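Local coordinates for protein thermotoga maritima TmcAL (Thermotoga maritima, PDB 5Y0S) that belongs to the HIGH nucleotidyl transferase family of the HUP clan, proteins built around a Rossmann-like alpha/beta fold, at residues V99-E104 / I186-I191. Numbering follows the deposited sequence.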
ATOM      1  N   VAL A  99     -11.336  29.269 -25.112  1.00 21.21           N
ATOM      2  CA  VAL A  99     -11.563  27.892 -24.728  1.00 22.12           C
ATOM      3  C   VAL A  99     -12.944  27.418 -25.207  1.00 26.74           C
ATOM      4  O   VAL A  99     -13.960  28.113 -25.045  1.00 25.42           O
ATOM      5  CB  VAL A  99     -11.413  27.716 -23.186  1.00 25.91           C
ATOM      6  CG1 VAL A  99     -11.995  26.392 -22.713  1.00 22.38           C
ATOM      7  CG2 VAL A  99      -9.942  27.849 -22.784  1.00 25.69           C
ATOM      8  N   VAL A 100     -12.970  26.250 -25.839  1.00 28.16           N
ATOM      9  CA  VAL A 100     -14.225  25.627 -26.273  1.00 23.74           C
ATOM     10  C   VAL A 100     -14.473  24.385 -25.429  1.00 27.94           C
ATOM     11  O   VAL A 100     -13.578  23.557 -25.277  1.00 25.52           O
ATOM     12  CB  VAL A 100     -14.172  25.240 -27.763  1.00 24.84           C
ATOM     13  CG1 VAL A 100     -15.398  24.435 -28.178  1.00 22.82           C
ATOM     14  CG2 VAL A 100     -14.006  26.478 -28.631  1.00 21.05           C
ATOM     15  N   PHE A 101     -15.665  24.237 -24.863  1.00 23.85           N
ATOM     16  CA  PHE A 101     -15.962  22.986 -24.175  1.00 26.43           C
ATOM     17  C   PHE A 101     -17.293  22.402 -24.678  1.00 30.37           C
ATOM     18  O   PHE A 101     -18.175  23.140 -25.128  1.00 31.13           O
ATOM     19  CB  PHE A 101     -15.964  23.188 -22.640  1.00 24.62           C
ATOM     20  CG  PHE A 101     -16.953  24.216 -22.146  1.00 26.25           C
ATOM     21  CD1 PHE A 101     -16.541  25.511 -21.841  1.00 27.15           C
ATOM     22  CD2 PHE A 101     -18.279  23.880 -21.954  1.00 21.46           C
ATOM     23  CE1 PHE A 101     -17.444  26.450 -21.372  1.00 25.69           C
ATOM     24  CE2 PHE A 101     -19.194  24.816 -21.485  1.00 30.25           C
ATOM     25  CZ  PHE A 101     -18.772  26.107 -21.200  1.00 32.68           C
ATOM     26  N   GLY A 102     -17.417  21.076 -24.643  1.00 26.35           N
ATOM     27  CA  GLY A 102     -18.653  20.421 -25.039  1.00 25.04           C
ATOM     28  C   GLY A 102     -19.737  20.676 -23.996  1.00 30.86           C
ATOM     29  O   GLY A 102     -19.436  20.842 -22.812  1.00 30.09           O
ATOM     30  N   SER A 103     -20.993  20.699 -24.438  1.00 29.85           N
ATOM     31  CA  SER A 103     -22.103  21.159 -23.612  1.00 35.21           C
ATOM     32  C   SER A 103     -23.431  20.513 -24.027  1.00 43.17           C
ATOM     33  O   SER A 103     -23.664  20.292 -25.215  1.00 43.82           O
ATOM     34  CB  SER A 103     -22.180  22.685 -23.728  1.00 35.89           C
ATOM     35  OG  SER A 103     -23.385  23.209 -23.236  1.00 38.04           O
ATOM     36  N   GLU A 104     -24.314  20.225 -23.073  1.00 39.46           N
ATOM     37  CA  GLU A 104     -25.622  19.684 -23.443  1.00 36.87           C
ATOM     38  C   GLU A 104     -26.556  20.794 -23.870  1.00 38.13           C
ATOM     39  O   GLU A 104     -27.354  20.623 -24.789  1.00 45.51           O
ATOM     40  CB  GLU A 104     -26.266  18.878 -22.303  1.00 44.06           C
ATOM     41  CG  GLU A 104     -25.604  17.530 -22.031  1.00 54.68           C
ATOM     42  CD  GLU A 104     -24.447  17.635 -21.042  1.00 67.70           C
ATOM     43  OE1 GLU A 104     -24.101  18.776 -20.651  1.00 66.69           O
ATOM     44  OE2 GLU A 104     -23.899  16.579 -20.639  1.00 73.01           O
ATOM     45  N   ILE A 186      -9.840  34.896 -20.736  1.00 27.55           N
ATOM     46  CA  ILE A 186     -10.180  33.890 -21.739  1.00 27.99           C
ATOM     47  C   ILE A 186     -11.654  34.001 -22.164  1.00 28.07           C
ATOM     48  O   ILE A 186     -12.534  34.234 -21.337  1.00 26.01           O
ATOM     49  CB  ILE A 186      -9.871  32.471 -21.218  1.00 26.07           C
ATOM     50  CG1 ILE A 186      -8.350  32.257 -21.131  1.00 25.05           C
ATOM     51  CG2 ILE A 186     -10.492  31.405 -22.105  1.00 25.06           C
ATOM     52  CD1 ILE A 186      -7.944  30.945 -20.423  1.00 23.50           C
ATOM     53  N   ARG A 187     -11.906  33.896 -23.469  1.00 25.25           N
ATOM     54  CA  ARG A 187     -13.273  33.840 -23.977  1.00 26.17           C
ATOM     55  C   ARG A 187     -13.693  32.383 -24.045  1.00 32.36           C
ATOM     56  O   ARG A 187     -12.997  31.559 -24.657  1.00 30.45           O
ATOM     57  CB  ARG A 187     -13.388  34.488 -25.361  1.00 22.76           C
ATOM     58  CG  ARG A 187     -13.030  35.962 -25.377  1.00 35.94           C
ATOM     59  CD  ARG A 187     -12.974  36.496 -26.817  1.00 40.93           C
ATOM     60  NE  ARG A 187     -11.938  35.847 -27.623  1.00 37.95           N
ATOM     61  CZ  ARG A 187     -10.846  36.460 -28.057  1.00 40.73           C
ATOM     62  NH1 ARG A 187     -10.644  37.732 -27.759  1.00 38.21           N
ATOM     63  NH2 ARG A 187      -9.963  35.808 -28.803  1.00 45.97           N
ATOM     64  N   PHE A 188     -14.825  32.074 -23.422  1.00 26.74           N
ATOM     65  CA  PHE A 188     -15.348  30.705 -23.372  1.00 32.90           C
ATOM     66  C   PHE A 188     -16.472  30.477 -24.374  1.00 29.03           C
ATOM     67  O   PHE A 188     -17.316  31.348 -24.581  1.00 30.69           O
ATOM     68  CB  PHE A 188     -15.827  30.372 -21.953  1.00 29.25           C
ATOM     69  CG  PHE A 188     -14.706  30.116 -20.991  1.00 28.29           C
ATOM     70  CD1 PHE A 188     -14.131  31.161 -20.282  1.00 28.93           C
ATOM     71  CD2 PHE A 188     -14.216  28.829 -20.807  1.00 23.12           C
ATOM     72  CE1 PHE A 188     -13.081  30.925 -19.408  1.00 31.24           C
ATOM     73  CE2 PHE A 188     -13.175  28.579 -19.922  1.00 26.31           C
ATOM     74  CZ  PHE A 188     -12.600  29.627 -19.227  1.00 31.92           C
ATOM     75  N   HIS A 189     -16.463  29.308 -25.010  1.00 28.58           N
ATOM     76  CA  HIS A 189     -17.463  28.965 -26.022  1.00 28.88           C
ATOM     77  C   HIS A 189     -17.974  27.551 -25.762  1.00 29.80           C
ATOM     78  O   HIS A 189     -17.227  26.713 -25.259  1.00 29.03           O
ATOM     79  CB  HIS A 189     -16.896  29.018 -27.446  1.00 30.75           C
ATOM     80  CG  HIS A 189     -16.006  30.190 -27.728  1.00 36.18           C
ATOM     81  ND1 HIS A 189     -16.346  31.179 -28.627  1.00 36.78           N
ATOM     82  CD2 HIS A 189     -14.771  30.507 -27.270  1.00 31.07           C
ATOM     83  CE1 HIS A 189     -15.369  32.067 -28.691  1.00 35.92           C
ATOM     84  NE2 HIS A 189     -14.406  31.685 -27.872  1.00 30.51           N
ATOM     85  N   THR A 190     -19.232  27.282 -26.113  1.00 26.37           N
ATOM     86  CA  THR A 190     -19.760  25.931 -26.052  1.00 26.20           C
ATOM     87  C   THR A 190     -19.957  25.409 -27.469  1.00 32.66           C
ATOM     88  O   THR A 190     -20.168  26.181 -28.414  1.00 29.62           O
ATOM     89  CB  THR A 190     -21.136  25.815 -25.293  1.00 36.25           C
ATOM     90  OG1 THR A 190     -22.188  26.400 -26.076  1.00 37.85           O
ATOM     91  CG2 THR A 190     -21.101  26.479 -23.951  1.00 28.92           C
ATOM     92  N   ILE A 191     -19.860  24.093 -27.610  1.00 30.04           N
ATOM     93  CA  ILE A 191     -20.393  23.406 -28.766  1.00 33.16           C
ATOM     94  C   ILE A 191     -21.263  22.279 -28.229  1.00 37.23           C
ATOM     95  O   ILE A 191     -21.048  21.794 -27.111  1.00 33.74           O
ATOM     96  CB  ILE A 191     -19.289  22.861 -29.693  1.00 34.73           C
ATOM     97  CG1 ILE A 191     -18.345  21.939 -28.909  1.00 32.99           C
ATOM     98  CG2 ILE A 191     -18.529  24.015 -30.312  1.00 32.70           C
ATOM     99  CD1 ILE A 191     -17.277  21.240 -29.776  1.00 34.29           C
TER
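Val99 lies in register with Phe188 in a parallel ladder: Val99 N donates to Arg187 O (2.9 Å) and Val99 O accepts from His189 N (2.8 Å). Phe101 repeats the scheme, its N reaching His189 O and its O accepting Ile191 N, before a weak bond from Ser103 N to Ile191 O. The residues between add CA-H...O contacts, such as Val100 CA to His189 O at 3.3 Å.

Apolar packing covers one face of the sheet with Val99, Phe101, Phe188 and Thr190. CG1 of Val99, anti to its own N (chi1 165°), lies beside Phe188 CE2 at 3.7 Å, and the two side chains point the same way. Phe101 crosses Phe188 at about a right angle, and Phe101 CE1 lies 4.0 Å from Phe188 CD2, which sits at the edge of the Phe101 ring. The broad phenyl rings suit a face covered by helices: 108-120 packs on Phe101 and Thr190, 167-182 on Phe188. On the other face, compact, branched Val100 and Ile191 meet, CG1 of Val100 to CG2 of Ile191 at 3.8 Å, under helix 15-28; helices on both faces of parallel strands mark the Rossmann-like core of the HUP clan.

Thr190 serves two neighbours, giving methyl CG2 to Phe101 CE2 (3.5 Å) and hydroxyl OG1 to a hydrogen bond with Asn106. The His189 ring sets its CD2 edge in plane with Val99 O and hydrogen-bonds through NE2 to Asp98, which also forms a salt bridge with Arg187. Small, buried Ser103 bonds through OG to Asp169.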